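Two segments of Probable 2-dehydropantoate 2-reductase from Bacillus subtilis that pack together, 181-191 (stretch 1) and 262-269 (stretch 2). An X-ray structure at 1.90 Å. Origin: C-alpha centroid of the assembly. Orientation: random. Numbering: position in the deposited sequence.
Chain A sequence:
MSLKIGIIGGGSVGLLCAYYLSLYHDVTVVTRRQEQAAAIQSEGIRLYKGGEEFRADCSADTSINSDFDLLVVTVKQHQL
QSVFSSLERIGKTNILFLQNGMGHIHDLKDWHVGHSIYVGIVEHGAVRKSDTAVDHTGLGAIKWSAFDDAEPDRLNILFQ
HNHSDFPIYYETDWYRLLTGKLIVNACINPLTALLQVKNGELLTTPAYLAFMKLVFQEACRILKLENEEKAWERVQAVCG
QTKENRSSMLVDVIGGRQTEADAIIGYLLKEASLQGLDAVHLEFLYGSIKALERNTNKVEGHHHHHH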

# COMPACT_ATOMS: atom_id res chain seq x y z
N LYS A 181 10.52 -11.05 -19.45
CA LYS A 181 9.47 -10.03 -19.34
C LYS A 181 8.97 -9.97 -17.89
O LYS A 181 8.66 -8.90 -17.37
CB LYS A 181 8.34 -10.37 -20.31
CG LYS A 181 7.10 -9.43 -20.24
CD LYS A 181 6.10 -9.70 -21.39
CE LYS A 181 4.68 -9.30 -20.99
NZ LYS A 181 4.66 -7.94 -20.38
N LEU A 182 8.89 -11.12 -17.23
CA LEU A 182 8.40 -11.16 -15.84
C LEU A 182 9.27 -10.34 -14.89
O LEU A 182 8.74 -9.59 -14.07
CB LEU A 182 8.24 -12.61 -15.35
CG LEU A 182 7.48 -12.68 -14.00
CD1 LEU A 182 6.21 -13.48 -14.10
CD2 LEU A 182 8.37 -13.21 -12.94
N ILE A 183 10.61 -10.44 -15.01
CA ILE A 183 11.47 -9.71 -14.08
C ILE A 183 11.14 -8.25 -14.12
O ILE A 183 11.02 -7.59 -13.09
CB ILE A 183 13.00 -9.90 -14.29
CG1 ILE A 183 13.79 -9.23 -13.15
CG2 ILE A 183 13.48 -9.30 -15.62
CD1 ILE A 183 13.45 -9.74 -11.72
N VAL A 184 10.95 -7.73 -15.32
CA VAL A 184 10.53 -6.35 -15.47
C VAL A 184 9.17 -6.02 -14.80
O VAL A 184 9.08 -5.10 -14.00
CB VAL A 184 10.47 -5.98 -16.97
CG1 VAL A 184 9.79 -4.66 -17.15
CG2 VAL A 184 11.90 -5.95 -17.57
N ASN A 185 8.12 -6.78 -15.12
CA ASN A 185 6.79 -6.48 -14.57
C ASN A 185 6.80 -6.58 -13.04
O ASN A 185 6.21 -5.75 -12.35
CB ASN A 185 5.73 -7.42 -15.17
CG ASN A 185 5.53 -7.21 -16.68
OD1 ASN A 185 4.99 -8.08 -17.36
ND2 ASN A 185 5.97 -6.08 -17.20
N ALA A 186 7.48 -7.59 -12.52
CA ALA A 186 7.48 -7.85 -11.08
C ALA A 186 8.14 -6.71 -10.30
O ALA A 186 7.76 -6.42 -9.18
CB ALA A 186 8.18 -9.19 -10.80
N CYS A 187 9.15 -6.06 -10.88
CA CYS A 187 9.85 -4.98 -10.20
C CYS A 187 9.14 -3.66 -10.28
O CYS A 187 9.25 -2.84 -9.35
CB CYS A 187 11.25 -4.78 -10.76
SG CYS A 187 12.33 -6.10 -10.45
N ILE A 188 8.46 -3.40 -11.39
CA ILE A 188 7.83 -2.11 -11.57
C ILE A 188 6.39 -2.06 -11.08
O ILE A 188 5.99 -1.09 -10.44
CB ILE A 188 7.81 -1.65 -13.05
CG1 ILE A 188 9.24 -1.43 -13.58
CG2 ILE A 188 7.00 -0.34 -13.18
CD1 ILE A 188 9.29 -1.15 -15.16
N ASN A 189 5.60 -3.08 -11.41
CA ASN A 189 4.12 -3.02 -11.21
C ASN A 189 3.57 -2.97 -9.77
O ASN A 189 2.73 -2.12 -9.43
CB ASN A 189 3.46 -4.15 -12.00
CG ASN A 189 3.50 -3.91 -13.54
OD1 ASN A 189 4.22 -3.03 -14.02
ND2 ASN A 189 2.74 -4.69 -14.28
N PRO A 190 3.98 -3.94 -8.92
CA PRO A 190 3.57 -3.92 -7.53
C PRO A 190 4.02 -2.65 -6.84
O PRO A 190 3.25 -2.10 -6.05
CB PRO A 190 4.33 -5.12 -6.92
CG PRO A 190 4.67 -6.03 -8.08
CD PRO A 190 4.79 -5.13 -9.28
N LEU A 191 5.24 -2.17 -7.13
CA LEU A 191 5.76 -0.99 -6.45
C LEU A 191 5.00 0.26 -6.79
O LEU A 191 4.71 1.06 -5.90
CB LEU A 191 7.24 -0.74 -6.76
CG LEU A 191 8.25 -1.29 -5.78
CD1 LEU A 191 8.26 -2.79 -5.83
CD2 LEU A 191 9.64 -0.76 -6.11
N ASP A 262 -1.62 -12.38 -8.78
CA ASP A 262 -1.39 -13.83 -8.66
C ASP A 262 -0.49 -14.34 -9.77
O ASP A 262 0.36 -15.22 -9.54
CB ASP A 262 -2.69 -14.62 -8.66
CG ASP A 262 -3.50 -14.42 -7.42
OD1 ASP A 262 -2.93 -14.03 -6.38
OD2 ASP A 262 -4.72 -14.67 -7.49
N ALA A 263 -0.67 -13.80 -10.98
CA ALA A 263 0.08 -14.27 -12.16
C ALA A 263 1.50 -13.74 -12.18
O ALA A 263 2.40 -14.39 -12.69
CB ALA A 263 -0.65 -13.90 -13.44
N ILE A 264 1.72 -12.56 -11.63
CA ILE A 264 3.05 -11.99 -11.59
C ILE A 264 3.76 -12.37 -10.30
O ILE A 264 4.86 -12.98 -10.32
CB ILE A 264 3.02 -10.47 -11.70
CG1 ILE A 264 2.42 -10.01 -13.05
CG2 ILE A 264 4.39 -9.87 -11.50
CD1 ILE A 264 3.41 -9.95 -14.16
N ILE A 265 3.17 -12.00 -9.16
CA ILE A 265 3.88 -12.15 -7.90
C ILE A 265 3.67 -13.52 -7.32
O ILE A 265 4.62 -14.10 -6.77
CB ILE A 265 3.43 -11.12 -6.82
CG1 ILE A 265 3.39 -9.69 -7.38
CG2 ILE A 265 4.36 -11.20 -5.60
CD1 ILE A 265 2.59 -8.74 -6.50
N GLY A 266 2.42 -14.01 -7.38
CA GLY A 266 2.02 -15.29 -6.79
C GLY A 266 2.83 -16.44 -7.36
O GLY A 266 3.09 -17.47 -6.69
N TYR A 267 3.25 -16.28 -8.60
CA TYR A 267 4.12 -17.30 -9.21
C TYR A 267 5.54 -17.32 -8.62
O TYR A 267 6.10 -18.39 -8.34
CB TYR A 267 4.14 -17.13 -10.72
CG TYR A 267 5.29 -17.84 -11.38
CD1 TYR A 267 5.14 -19.13 -11.85
CD2 TYR A 267 6.49 -17.20 -11.57
CE1 TYR A 267 6.19 -19.79 -12.47
CE2 TYR A 267 7.54 -17.84 -12.20
CZ TYR A 267 7.39 -19.14 -12.63
OH TYR A 267 8.43 -19.81 -13.25
N LEU A 268 6.13 -16.14 -8.46
CA LEU A 268 7.40 -15.99 -7.78
C LEU A 268 7.31 -16.55 -6.34
O LEU A 268 8.23 -17.23 -5.87
CB LEU A 268 7.81 -14.52 -7.75
CG LEU A 268 8.26 -14.00 -9.12
CD1 LEU A 268 8.33 -12.49 -9.15
CD2 LEU A 268 9.64 -14.55 -9.49
N LEU A 269 6.20 -16.29 -5.66
CA LEU A 269 6.06 -16.79 -4.27
C LEU A 269 6.08 -18.32 -4.23
O LEU A 269 6.77 -18.90 -3.40
CB LEU A 269 4.82 -16.22 -3.60
CG LEU A 269 4.85 -14.68 -3.46
CD1 LEU A 269 3.59 -14.20 -2.74
CD2 LEU A 269 6.08 -14.17 -2.75

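A backbone carbonyl left without a polar partner marks this contact: Ile264 O, in the wide pi-type turn at 262-266, is buried against a leucine methyl, Leu182 CD1 lying 4.0 Å from it, and finds no hydrogen-bond partner anywhere in the model. The rest illustrates how two helices can pack through apolar contacts, without a hydrogen bond between them. Their axes cross at -108° and approach to 9.5 Å, and 353 Å² is buried in total.

A small side chain sits where the CA atoms of the two helices come nearest. Ala186 and Ile264 have CA atoms 6.1 Å apart; alanine's side chain is a single methyl, and Ile264 CG2 lies 3.7 Å from Ala186 CA. The other branch of Ile264 reaches Asn185, its CD1 3.6 Å from Asn185 CB; that asparagine presents its aliphatic carbon here while its OD1 accepts a hydrogen bond from Lys181 NZ (3.0 Å) within its own helix.

Leu268 points toward the first helix and uses one methyl twice: its CD1 lies 3.7 Å from Ala186 CB and 3.9 Å from Leu182 CD2. Farther along, Pro190, at the kink where its nitrogen has no bond to the preceding turn, offers a compact apolar ring, with CG 3.8 Å from Ile265 CD1.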